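Local coordinates for DegT/DnrJ/EryC1/StrS aminotransferase (Brucella abortus 2308, PDB 4QGR), which binds pyridoxal 5'-phosphate and probably uses it to transfer amino groups, as a member of the DegT/DnrJ/EryC1/StrS aminotransferase family, at residues D114-M118 against D145-A151; F108-P113 against G342-S346; S223-G228 against R238-R244; A64-A69 against D206-M210; I29-V33 against T247-A251. All coordinates share one frame; numbering follows the deposited sequence.

Contact 1: D114-M118 against D145-A151; sequences DSYNM and DLFGLAA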
# COMPACT_ATOMS: atom_id res chain seq x y z
N ASP A 114 15.70 -16.61 24.80
CA ASP A 114 16.04 -17.71 23.90
C ASP A 114 15.20 -17.76 22.62
O ASP A 114 15.76 -17.93 21.51
CB ASP A 114 15.91 -19.04 24.63
CG ASP A 114 16.81 -19.14 25.88
OD1 ASP A 114 17.91 -18.57 25.92
OD2 ASP A 114 16.34 -19.71 26.86
N SER A 115 13.89 -17.60 22.73
CA SER A 115 13.03 -17.62 21.58
C SER A 115 12.95 -16.26 20.85
O SER A 115 12.51 -16.21 19.69
CB SER A 115 11.63 -18.06 22.01
OG SER A 115 10.95 -17.00 22.67
N TYR A 116 13.28 -15.17 21.54
CA TYR A 116 13.14 -13.80 21.05
C TYR A 116 11.70 -13.41 20.77
O TYR A 116 11.43 -12.40 20.08
CB TYR A 116 14.00 -13.58 19.78
CG TYR A 116 15.42 -14.05 19.92
CD1 TYR A 116 16.18 -13.73 21.04
CD2 TYR A 116 16.02 -14.84 18.92
CE1 TYR A 116 17.49 -14.15 21.16
CE2 TYR A 116 17.34 -15.24 19.04
CZ TYR A 116 18.07 -14.89 20.17
OH TYR A 116 19.38 -15.31 20.34
N ASN A 117 10.77 -14.18 21.34
CA ASN A 117 9.35 -13.94 21.18
C ASN A 117 8.69 -13.44 22.50
O ASN A 117 9.23 -13.64 23.58
CB ASN A 117 8.66 -15.21 20.64
CG ASN A 117 8.93 -15.43 19.17
OD1 ASN A 117 9.14 -14.46 18.43
ND2 ASN A 117 8.83 -16.66 18.71
N MET A 118 7.54 -12.81 22.37
CA MET A 118 6.85 -12.11 23.49
C MET A 118 6.82 -12.94 24.77
O MET A 118 6.36 -14.08 24.79
CB MET A 118 5.41 -11.78 23.07
CG MET A 118 4.61 -11.00 24.14
SD MET A 118 2.98 -10.46 23.61
CE MET A 118 3.35 -9.18 22.40
N ASP A 145 5.99 -13.85 15.31
CA ASP A 145 6.73 -15.08 15.17
C ASP A 145 8.12 -14.70 14.70
O ASP A 145 8.41 -14.75 13.52
CB ASP A 145 6.07 -15.98 14.14
CG ASP A 145 4.64 -16.32 14.49
OD1 ASP A 145 4.32 -16.45 15.70
OD2 ASP A 145 3.83 -16.47 13.53
N LEU A 146 9.01 -14.27 15.60
CA LEU A 146 10.23 -13.61 15.16
C LEU A 146 11.17 -14.59 14.51
O LEU A 146 11.38 -15.66 15.02
CB LEU A 146 10.93 -12.85 16.30
CG LEU A 146 11.91 -11.76 15.86
CD1 LEU A 146 11.19 -10.64 15.11
CD2 LEU A 146 12.68 -11.14 17.01
N PHE A 147 11.76 -14.21 13.39
CA PHE A 147 12.76 -15.03 12.64
C PHE A 147 12.21 -16.33 12.11
O PHE A 147 12.97 -17.18 11.63
CB PHE A 147 14.06 -15.30 13.46
CG PHE A 147 14.72 -14.03 14.00
CD1 PHE A 147 14.75 -12.85 13.27
CD2 PHE A 147 15.29 -14.04 15.24
CE1 PHE A 147 15.38 -11.71 13.77
CE2 PHE A 147 15.94 -12.88 15.75
CZ PHE A 147 15.99 -11.71 15.00
N GLY A 148 10.89 -16.47 12.18
CA GLY A 148 10.22 -17.70 11.67
C GLY A 148 9.72 -18.66 12.69
O GLY A 148 9.04 -19.65 12.34
N LEU A 149 9.98 -18.37 13.98
CA LEU A 149 9.66 -19.27 15.07
C LEU A 149 8.34 -18.88 15.71
O LEU A 149 8.19 -17.72 16.12
CB LEU A 149 10.76 -19.18 16.12
CG LEU A 149 10.64 -20.08 17.38
CD1 LEU A 149 10.70 -21.52 16.95
CD2 LEU A 149 11.75 -19.72 18.38
N ALA A 150 7.38 -19.82 15.82
CA ALA A 150 6.06 -19.48 16.34
C ALA A 150 6.14 -19.04 17.81
O ALA A 150 6.86 -19.64 18.63
CB ALA A 150 5.09 -20.65 16.22
N ALA A 151 5.41 -17.98 18.11
CA ALA A 151 5.24 -17.49 19.49
C ALA A 151 4.41 -18.49 20.32
O ALA A 151 3.85 -19.48 19.80
CB ALA A 151 4.59 -16.11 19.47
O HOH W 1 13.26 -16.19 17.10
O HOH W 2 8.57 -19.10 20.71

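Contact 2: F108-P113 against G342-S346; sequences FVDVDP and GLPVS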
# COMPACT_ATOMS: atom_id res chain seq x y z
N PHE A 108 4.58 -1.83 25.16
CA PHE A 108 5.69 -2.73 24.85
C PHE A 108 6.02 -3.81 25.87
O PHE A 108 6.10 -3.55 27.04
CB PHE A 108 6.96 -1.93 24.57
CG PHE A 108 6.91 -1.11 23.30
CD1 PHE A 108 6.91 -1.71 22.06
CD2 PHE A 108 6.97 0.28 23.37
CE1 PHE A 108 6.87 -0.96 20.90
CE2 PHE A 108 6.97 1.04 22.22
CZ PHE A 108 6.93 0.40 20.97
N VAL A 109 6.15 -5.05 25.40
CA VAL A 109 6.42 -6.19 26.24
C VAL A 109 7.77 -6.76 25.85
O VAL A 109 8.13 -6.75 24.68
CB VAL A 109 5.31 -7.25 26.06
CG1 VAL A 109 5.55 -8.43 27.02
CG2 VAL A 109 3.97 -6.59 26.28
N ASP A 110 8.54 -7.27 26.79
CA ASP A 110 9.86 -7.80 26.49
C ASP A 110 9.70 -9.15 25.79
O ASP A 110 8.59 -9.72 25.71
CB ASP A 110 10.68 -8.02 27.77
CG ASP A 110 12.18 -7.82 27.57
OD1 ASP A 110 12.64 -7.60 26.43
OD2 ASP A 110 12.88 -7.84 28.61
N VAL A 111 10.84 -9.65 25.30
CA VAL A 111 10.89 -10.97 24.71
C VAL A 111 11.70 -11.91 25.57
O VAL A 111 12.55 -11.51 26.38
CB VAL A 111 11.44 -10.95 23.26
CG1 VAL A 111 10.53 -10.14 22.38
CG2 VAL A 111 12.84 -10.29 23.21
N ASP A 112 11.41 -13.18 25.38
CA ASP A 112 12.14 -14.27 25.98
C ASP A 112 13.58 -14.27 25.46
O ASP A 112 13.79 -14.04 24.27
CB ASP A 112 11.48 -15.59 25.59
CG ASP A 112 12.15 -16.79 26.19
OD1 ASP A 112 11.81 -17.08 27.37
OD2 ASP A 112 13.00 -17.46 25.54
N PRO A 113 14.57 -14.54 26.33
CA PRO A 113 15.99 -14.45 25.92
C PRO A 113 16.50 -15.56 24.98
O PRO A 113 17.61 -15.42 24.42
CB PRO A 113 16.76 -14.50 27.25
CG PRO A 113 15.85 -15.24 28.17
CD PRO A 113 14.45 -14.79 27.79
N GLY A 342 10.27 -3.16 32.81
CA GLY A 342 11.10 -2.69 31.72
C GLY A 342 11.41 -3.81 30.75
O GLY A 342 10.85 -4.88 30.85
N LEU A 343 12.35 -3.56 29.84
CA LEU A 343 12.63 -4.47 28.72
C LEU A 343 14.12 -4.80 28.64
O LEU A 343 14.77 -4.48 27.64
CB LEU A 343 12.13 -3.81 27.43
CG LEU A 343 10.73 -3.21 27.52
CD1 LEU A 343 10.40 -2.30 26.33
CD2 LEU A 343 9.79 -4.37 27.62
N PRO A 344 14.67 -5.47 29.68
CA PRO A 344 16.12 -5.67 29.69
C PRO A 344 16.62 -6.57 28.57
O PRO A 344 17.74 -6.33 28.06
CB PRO A 344 16.40 -6.30 31.08
CG PRO A 344 15.11 -6.88 31.50
CD PRO A 344 14.05 -5.94 30.94
N VAL A 345 15.83 -7.57 28.19
CA VAL A 345 16.27 -8.50 27.12
C VAL A 345 16.31 -7.73 25.80
O VAL A 345 17.32 -7.74 25.08
CB VAL A 345 15.36 -9.75 27.02
CG1 VAL A 345 15.81 -10.66 25.90
CG2 VAL A 345 15.34 -10.52 28.34
N SER A 346 15.23 -7.04 25.47
CA SER A 346 15.19 -6.24 24.26
C SER A 346 16.34 -5.21 24.22
O SER A 346 16.89 -4.91 23.14
CB SER A 346 13.85 -5.51 24.18
OG SER A 346 12.77 -6.44 24.02
O HOH W 3 10.25 -6.86 23.03

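Contact 3: S223-G228 against R238-R244; sequences SVLFHG and RIGINSR. With PLP (pyridoxal-5'-phosphate), chain G; ACT (acetate ion), chain D.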
# COMPACT_ATOMS: atom_id res chain seq x y z
N SER A 223 -13.70 -5.80 2.53
CA SER A 223 -14.27 -4.48 2.38
C SER A 223 -13.22 -3.41 2.66
O SER A 223 -13.03 -2.50 1.87
CB SER A 223 -15.48 -4.33 3.32
OG SER A 223 -15.92 -2.99 3.44
N VAL A 224 -12.52 -3.54 3.77
CA VAL A 224 -11.57 -2.53 4.20
C VAL A 224 -10.46 -2.31 3.17
O VAL A 224 -10.02 -1.16 2.96
CB VAL A 224 -10.97 -2.90 5.60
CG1 VAL A 224 -9.78 -2.01 5.97
CG2 VAL A 224 -12.04 -2.76 6.67
N LEU A 225 -10.00 -3.38 2.52
CA LEU A 225 -8.88 -3.23 1.58
C LEU A 225 -9.29 -2.59 0.29
O LEU A 225 -8.42 -2.19 -0.50
CB LEU A 225 -8.19 -4.57 1.34
CG LEU A 225 -8.97 -5.61 0.53
CD1 LEU A 225 -8.85 -5.41 -0.96
CD2 LEU A 225 -8.49 -7.00 0.88
N PHE A 226 -10.60 -2.44 0.06
CA PHE A 226 -11.11 -1.74 -1.11
C PHE A 226 -12.03 -0.60 -0.70
O PHE A 226 -13.24 -0.60 -1.01
CB PHE A 226 -11.76 -2.70 -2.11
CG PHE A 226 -12.25 -2.03 -3.39
CD1 PHE A 226 -11.54 -0.98 -3.96
CD2 PHE A 226 -13.44 -2.42 -3.99
CE1 PHE A 226 -11.99 -0.37 -5.13
CE2 PHE A 226 -13.89 -1.82 -5.17
CZ PHE A 226 -13.16 -0.78 -5.73
N HIS A 227 -11.44 0.33 0.06
CA HIS A 227 -12.14 1.55 0.52
C HIS A 227 -13.44 1.33 1.28
O HIS A 227 -14.35 2.16 1.23
CB HIS A 227 -12.42 2.47 -0.68
CG HIS A 227 -11.20 2.77 -1.48
ND1 HIS A 227 -10.21 3.61 -1.02
CD2 HIS A 227 -10.78 2.30 -2.67
CE1 HIS A 227 -9.23 3.65 -1.91
NE2 HIS A 227 -9.55 2.86 -2.91
N GLY A 228 -13.54 0.24 2.03
CA GLY A 228 -14.71 -0.01 2.86
C GLY A 228 -16.00 -0.27 2.07
O GLY A 228 -17.08 0.11 2.53
N ARG A 238 -17.83 1.77 5.39
CA ARG A 238 -16.84 2.06 6.42
C ARG A 238 -15.64 2.75 5.79
O ARG A 238 -15.48 2.76 4.56
CB ARG A 238 -16.41 0.76 7.13
CG ARG A 238 -15.87 -0.33 6.20
CD ARG A 238 -15.45 -1.61 6.93
NE ARG A 238 -16.58 -2.27 7.59
CZ ARG A 238 -17.48 -3.07 7.03
NH1 ARG A 238 -17.44 -3.39 5.75
NH2 ARG A 238 -18.46 -3.56 7.78
N ILE A 239 -14.81 3.34 6.64
CA ILE A 239 -13.54 3.88 6.21
C ILE A 239 -12.64 2.71 5.89
O ILE A 239 -12.51 1.75 6.69
CB ILE A 239 -12.87 4.72 7.33
CG1 ILE A 239 -13.77 5.92 7.75
CG2 ILE A 239 -11.48 5.15 6.89
CD1 ILE A 239 -14.29 6.78 6.62
N GLY A 240 -11.99 2.78 4.73
CA GLY A 240 -10.99 1.76 4.36
C GLY A 240 -9.70 2.33 3.79
O GLY A 240 -9.39 3.52 4.01
N ILE A 241 -8.98 1.47 3.05
CA ILE A 241 -7.74 1.85 2.39
C ILE A 241 -7.70 1.22 0.99
O ILE A 241 -8.68 0.58 0.55
CB ILE A 241 -6.53 1.44 3.24
CG1 ILE A 241 -6.51 -0.08 3.49
CG2 ILE A 241 -6.50 2.18 4.57
CD1 ILE A 241 -5.21 -0.53 4.12
N ASN A 242 -6.58 1.40 0.28
CA ASN A 242 -6.36 0.67 -0.94
C ASN A 242 -5.24 -0.31 -0.68
O ASN A 242 -4.09 0.11 -0.65
CB ASN A 242 -5.93 1.60 -2.08
CG ASN A 242 -5.62 0.85 -3.38
OD1 ASN A 242 -5.71 -0.37 -3.46
ND2 ASN A 242 -5.25 1.59 -4.39
N SER A 243 -5.56 -1.59 -0.55
CA SER A 243 -4.51 -2.57 -0.22
C SER A 243 -4.72 -3.90 -0.91
O SER A 243 -5.28 -4.83 -0.33
CB SER A 243 -4.41 -2.76 1.28
OG SER A 243 -3.31 -3.57 1.61
N ARG A 244 -4.25 -3.98 -2.16
CA ARG A 244 -4.42 -5.16 -3.02
C ARG A 244 -3.07 -5.76 -3.35
O ARG A 244 -2.07 -5.06 -3.53
CB ARG A 244 -5.16 -4.77 -4.31
CG ARG A 244 -6.58 -4.28 -4.07
CD ARG A 244 -7.28 -3.82 -5.34
NE ARG A 244 -6.74 -2.57 -5.85
CZ ARG A 244 -7.46 -1.57 -6.36
NH1 ARG A 244 -8.79 -1.64 -6.43
NH2 ARG A 244 -6.84 -0.52 -6.85
N1 PLP G . -8.42 10.35 -6.35
C2 PLP G . -9.17 10.19 -7.47
C2A PLP G . -9.87 11.38 -8.09
C3 PLP G . -9.27 8.86 -8.12
O3 PLP G . -9.98 8.68 -9.25
C4 PLP G . -8.59 7.71 -7.47
C4A PLP G . -8.58 6.36 -8.04
O4A PLP G . -8.92 6.21 -9.18
C5 PLP G . -7.81 7.99 -6.27
C6 PLP G . -7.78 9.31 -5.77
C5A PLP G . -7.11 6.82 -5.58
O4P PLP G . -6.05 6.31 -6.39
P PLP G . -5.66 4.76 -6.27
O1P PLP G . -4.29 4.70 -6.94
O2P PLP G . -5.68 4.31 -4.81
O3P PLP G . -6.76 4.08 -7.10
C ACT D . -9.28 1.94 -7.69
O ACT D . -9.98 0.91 -7.46
OXT ACT D . -8.23 2.17 -7.07
CH3 ACT D . -9.71 2.93 -8.74
O HOH W 4 -8.23 -1.48 -3.17

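Contact 4: A64-A69 against D206-M210; sequences ANGTDA and DGGAM. With PLP (pyridoxal-5'-phosphate), chain E.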
# COMPACT_ATOMS: atom_id res chain seq x y z
N ALA A 64 -1.67 -5.53 0.08
CA ALA A 64 -0.56 -4.88 -0.56
C ALA A 64 0.79 -5.05 0.10
O ALA A 64 1.81 -4.93 -0.59
CB ALA A 64 -0.82 -3.38 -0.70
N ASN A 65 0.80 -5.27 1.41
CA ASN A 65 2.01 -5.46 2.16
C ASN A 65 1.67 -5.90 3.58
O ASN A 65 0.50 -5.92 3.98
CB ASN A 65 2.91 -4.19 2.15
CG ASN A 65 2.27 -3.04 2.89
OD1 ASN A 65 2.04 -3.12 4.09
ND2 ASN A 65 1.92 -2.01 2.17
N GLY A 66 2.70 -6.30 4.30
CA GLY A 66 2.54 -6.88 5.65
C GLY A 66 2.26 -5.88 6.73
O GLY A 66 1.93 -6.27 7.87
N THR A 67 2.42 -4.60 6.43
CA THR A 67 2.11 -3.53 7.38
C THR A 67 0.60 -3.29 7.32
O THR A 67 -0.13 -3.34 8.35
CB THR A 67 2.89 -2.25 7.04
OG1 THR A 67 4.30 -2.53 7.09
CG2 THR A 67 2.54 -1.14 8.02
N ASP A 68 0.10 -3.09 6.10
CA ASP A 68 -1.34 -3.05 5.86
C ASP A 68 -2.06 -4.24 6.50
O ASP A 68 -3.21 -4.10 7.01
CB ASP A 68 -1.68 -3.07 4.35
CG ASP A 68 -1.23 -1.83 3.55
OD1 ASP A 68 -0.49 -0.90 4.04
OD2 ASP A 68 -1.54 -1.83 2.34
N ALA A 69 -1.46 -5.42 6.41
CA ALA A 69 -2.02 -6.65 6.90
C ALA A 69 -2.25 -6.69 8.38
O ALA A 69 -3.17 -7.37 8.82
CB ALA A 69 -1.17 -7.84 6.48
N ASP A 206 6.31 -5.27 -3.30
CA ASP A 206 5.58 -5.36 -2.03
C ASP A 206 4.31 -6.22 -2.19
O ASP A 206 3.65 -6.17 -3.21
CB ASP A 206 5.22 -3.98 -1.48
CG ASP A 206 6.39 -3.30 -0.74
OD1 ASP A 206 6.95 -3.89 0.24
OD2 ASP A 206 6.82 -2.21 -1.17
N GLY A 207 4.01 -7.00 -1.14
CA GLY A 207 2.77 -7.78 -1.09
C GLY A 207 2.56 -8.25 0.33
O GLY A 207 3.50 -8.27 1.12
N GLY A 208 1.37 -8.74 0.61
CA GLY A 208 1.01 -9.23 1.94
C GLY A 208 -0.25 -10.06 1.91
O GLY A 208 -0.88 -10.19 0.88
N ALA A 209 -0.62 -10.63 3.06
CA ALA A 209 -1.92 -11.27 3.16
C ALA A 209 -2.37 -11.37 4.60
O ALA A 209 -1.54 -11.28 5.56
CB ALA A 209 -1.87 -12.67 2.57
N MET A 210 -3.64 -11.67 4.75
CA MET A 210 -4.28 -11.91 6.06
C MET A 210 -4.97 -13.24 6.00
O MET A 210 -5.40 -13.66 4.93
CB MET A 210 -5.26 -10.81 6.43
CG MET A 210 -4.60 -9.43 6.42
SD MET A 210 -5.75 -8.05 6.53
CE MET A 210 -6.49 -8.18 4.92
N1 PLP E . 6.08 -7.50 10.74
C2 PLP E . 7.30 -8.04 10.81
C2A PLP E . 7.71 -8.92 11.97
C3 PLP E . 8.24 -7.84 9.67
O3 PLP E . 9.43 -8.42 9.71
C4 PLP E . 7.82 -6.92 8.58
C4A PLP E . 8.55 -6.62 7.33
O4A PLP E . 9.18 -7.46 6.72
C5 PLP E . 6.45 -6.38 8.64
C6 PLP E . 5.65 -6.71 9.73
C5A PLP E . 5.94 -5.46 7.56
O4P PLP E . 5.79 -6.13 6.30
P PLP E . 6.00 -5.33 4.92
O1P PLP E . 5.43 -6.20 3.81
O2P PLP E . 5.35 -3.97 5.06
O3P PLP E . 7.53 -5.26 4.83

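Contact 5: I29-V33 against T247-A251; sequences ISKVV and TIQAA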
# COMPACT_ATOMS: atom_id res chain seq x y z
N ILE A 29 4.66 -14.41 -15.36
CA ILE A 29 4.69 -12.97 -15.51
C ILE A 29 4.18 -12.60 -16.90
O ILE A 29 3.35 -11.72 -17.04
CB ILE A 29 6.13 -12.42 -15.26
CG1 ILE A 29 6.47 -12.52 -13.76
CG2 ILE A 29 6.22 -10.99 -15.68
CD1 ILE A 29 7.93 -12.28 -13.47
N SER A 30 4.64 -13.29 -17.94
CA SER A 30 4.21 -12.99 -19.29
C SER A 30 2.71 -13.18 -19.48
O SER A 30 2.07 -12.43 -20.22
CB SER A 30 5.00 -13.82 -20.30
OG SER A 30 6.33 -13.39 -20.25
N LYS A 31 2.15 -14.19 -18.82
CA LYS A 31 0.71 -14.47 -18.91
C LYS A 31 -0.08 -13.29 -18.35
O LYS A 31 -1.07 -12.86 -18.94
CB LYS A 31 0.34 -15.74 -18.15
CG LYS A 31 -1.15 -16.08 -18.11
CD LYS A 31 -1.45 -17.29 -17.20
CE LYS A 31 -2.96 -17.56 -17.06
NZ LYS A 31 -3.73 -16.57 -16.22
N VAL A 32 0.35 -12.77 -17.19
CA VAL A 32 -0.34 -11.63 -16.60
C VAL A 32 -0.22 -10.40 -17.50
O VAL A 32 -1.21 -9.67 -17.74
CB VAL A 32 0.20 -11.33 -15.18
CG1 VAL A 32 -0.26 -9.98 -14.68
CG2 VAL A 32 -0.22 -12.44 -14.21
N VAL A 33 0.99 -10.12 -17.94
CA VAL A 33 1.23 -8.98 -18.83
C VAL A 33 0.27 -9.02 -20.04
O VAL A 33 -0.39 -8.00 -20.35
CB VAL A 33 2.71 -8.90 -19.26
CG1 VAL A 33 2.88 -7.89 -20.41
CG2 VAL A 33 3.57 -8.51 -18.06
N THR A 247 -1.93 -8.65 -9.44
CA THR A 247 -2.03 -9.91 -10.17
C THR A 247 -0.65 -10.42 -10.54
O THR A 247 -0.33 -11.60 -10.40
CB THR A 247 -2.83 -9.73 -11.46
OG1 THR A 247 -4.09 -9.11 -11.16
CG2 THR A 247 -3.10 -11.09 -12.10
N ILE A 248 0.20 -9.51 -11.00
CA ILE A 248 1.55 -9.90 -11.40
C ILE A 248 2.34 -10.48 -10.23
O ILE A 248 3.10 -11.44 -10.40
CB ILE A 248 2.26 -8.71 -12.10
CG1 ILE A 248 3.41 -9.20 -12.94
CG2 ILE A 248 2.68 -7.63 -11.11
CD1 ILE A 248 4.02 -8.13 -13.81
N GLN A 249 2.13 -9.96 -9.02
CA GLN A 249 2.83 -10.52 -7.87
C GLN A 249 2.19 -11.82 -7.40
O GLN A 249 2.90 -12.76 -6.95
CB GLN A 249 2.87 -9.49 -6.72
CG GLN A 249 3.66 -8.25 -7.03
CD GLN A 249 5.06 -8.52 -7.52
OE1 GLN A 249 5.70 -9.52 -7.14
NE2 GLN A 249 5.59 -7.57 -8.29
N ALA A 250 0.88 -11.95 -7.50
CA ALA A 250 0.23 -13.26 -7.20
C ALA A 250 0.77 -14.39 -8.12
O ALA A 250 0.97 -15.53 -7.68
CB ALA A 250 -1.26 -13.17 -7.28
N ALA A 251 1.06 -14.03 -9.37
CA ALA A 251 1.55 -14.99 -10.36
C ALA A 251 2.95 -15.46 -9.96
O ALA A 251 3.25 -16.68 -9.99
CB ALA A 251 1.56 -14.35 -11.70

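Contact 1: D114-M118 against D145-A151
N117 ties together two loops that follow strands 105-109 and 137-141 of the large mixed sheet, and both ends of its amide are used. OD1 accepts from L146 N at 2.8 Å, in the carbonyl plane and on a lone pair, while ND2 donates to L149 O at 2.9 Å from well above that carbonyl's plane. A water also links ND2 to A150 O. Asparagine suits the place because one short side chain supplies both acceptor and donor, and the opposed bonds fix which way the amide is flipped. On its own side N117 is steadied by an ST turn, in which N117 N donates to S115 OG at 3.1 Å. The sheet is that of a fold type I pyridoxal-phosphate enzyme, and the contact lies close to the cofactor: F147 N is bonded to Q173, which binds the cofactor. Apolar groups close the rest. CD2 of Y116 comes to the edge of the F147 ring, 3.7 Å from CE2, the two rings meeting obliquely; the phenol OH goes on to E301. L146 CD2 lies 3.9 Å from Y116 CB, and L149 CD2 is 4.0 Å from S115 CB. A second water donates to both S115 O and L146 O.

Contact 2: F108-P113 against G342-S346
D110 spreads its carboxylate across the first turn of helix 344-348. OD2 takes V345 N at 3.0 Å and OD1 takes S346 N at 2.8 Å, each on the syn lone pair, so the two amides are held in a fork. S346 OG adds a third bond to OD1, 2.7 Å long, coming in nearly in line with the C-O bond. P344 fits just before them: its nitrogen has no hydrogen to offer, and its CD rests 3.2 Å from D110 OD2. Apolar contacts flank the fork. L343 CD2 lies 3.8 Å from D110 CB, and its other methyl, CD1, reaches F108 CB. V345 has CG1 anti to its own backbone N (chi1 178°), which sets that methyl 4.0 Å from V111 CG2 and against P113. In the next shell a water donates to V109 O and S346 OG, and Q122 of helix 120-133 bonds to D110 N and to G342 O, bridging the two segments. The end of strand 105-109 is thereby fastened to a helix more than two hundred residues later. A negative carboxylate facing the amino end of a helix should be stabilised by its amides and dipole, so D110 is probably ionised.

Contact 3: S223-G228 against R238-R244
R238, L225 and H227 bury the most surface in this contact, where the chain leaving helix 215-224 pairs with loop 238-244 round a single beta bridge, F226 with N242. The L225 carbonyl accepts S243 N at 2.9 Å, on a lone pair; the L225 side chain covers S243 O and crosses R244 at about a right angle, L225 CD1 lying 4.0 Å from R244 CG. H227 N donates to I241 O at 2.8 Å, and that same oxygen lies over one face of the imidazole; ND1 turns to E97 of the second subunit. R238's long arm reaches back to the helix end: bent at chi3, it lays CD 3.6 Å from V224 CG2 and delivers NH1 to S223 OG at 2.8 Å in the guanidinium plane, a hydroxyl also bonded to K229 O. The hydrogen bond from I241 N to V224 O is nearly straight (173°). G228 and G240, lacking side chains, let the backbones run close, G228 CA being 3.3 Å from R238 O. R244 pairs with D206 of the second subunit and holds an acetate probably from the crystallisation liquor. In the neighbouring active site N242 ND2 donates to O2P of that subunit's cofactor at 2.8 Å.

Contact 4: A64-A69 against D206-M210
N65 and G207 touch through their backbones, N65 CA pointing its hydrogen at G207 O over 3.3 Å, where the turn before helix 68-76 lies on the start of strand 208-212. From there the N65 side chain can be followed outward. CB stands 4.3 Å from D206 CB and 3.6 Å from O1P of the pyridoxal phosphate. At chi1 66°, CG sits between the backbone N and the carbonyl carbon, which folds the amide back over the turn that follows. OD1 then accepts twice, from T67 N and from D68 N, both at 2.8 Å; the first donor lies in the carbonyl plane and the second is tilted 29° from it. Asparagine suits this capping place because its short arm brings an acceptor to amides the helix itself cannot satisfy. The side chain also packs against N242 of the second subunit.

With the turn so held, G66 N gives O1P a bond of 2.8 Å and T67 OG1 gives O2P one of 2.7 Å, with a weak bond from T67 N besides. No hydrogen bond crosses between the segments. A64 and N65 pack on G207 and G208, and G208 has no CB to run into N65 C. A69 CB makes apolar contact with M210 CG at 3.8 Å. G208 is bonded to C63 of strand 59-63, so the turn stays tied to the sheet. A phosphate at the amino end of a helix, where backbone amides and probably the helix dipole attract it, next to a threonine hydroxyl, is the phosphate-binding cup of fold type I pyridoxal-phosphate enzymes.

Contact 5: I29-V33 against T247-A251
The axes of helix segments 29-33 and 247-251 run nearly antiparallel, at 157°, and come within 8.9 Å of each other, with V32 and I248 facing across the gap. V32 has the largest share of the buried surface, and its two methyls divide the work. CG1, anti to the backbone N (chi1 167°), points at the I248 backbone and lies 3.7 Å from I248 N and 3.8 Å from I248 CB. CG2 touches both A251 CB, 3.6 Å away, and T247 CG2, 3.8 Å away. T247 and A251 stand one helical turn apart, and V32 thus packs against three residues of the other helix. Branching at CB lets one short valine side chain touch all three, and the small A251 meets it with its single methyl.

I248 answers with an extended chain, which carries CD1 past V32 to I29 CG2 at 4.1 Å and V33 CG2 at 4.3 Å. I29, V32 and V33 fall on one face of helix 22-35 because they are spaced by three and four residues. This is antiparallel helix packing between an N-terminal helix and the beginning of the long helix 247-278, and it lies against the dimer interface: I29 packs on V33 of the second subunit and I248 on Q249 of the second subunit. No hydrogen bond crosses between the segments. T247 instead turns its hydroxyl to R37 O and G41 N, where the chain leads toward helix 42-55, so that the apolar methyl faces V32. E43 of that helix also touches V32, T247 and A251.

In the fold
Along the chain the segments of contact 5 open first and close after those of contacts 4, 1 and 3, which nest inside; contact 2 crosses contacts 4 and 5. Contacts 1 and 2 adjoin, with centres 12 Å apart, sharing the loop after strand 105-109. Contacts 3 and 4 also touch, 13 Å apart, where S243 OG meets D68 OD2 and A64 N. Contacts 2 and 4 both reach the eight-stranded sheet from opposite sides of the chain's centre, about 26 Å apart. Contacts 3, 4 and 5 touch the second subunit; contacts 1 and 2 do not. Contacts 3 and 4 share the pocket: N242 of one chain binds the phosphate held by turn 64-69 of the other.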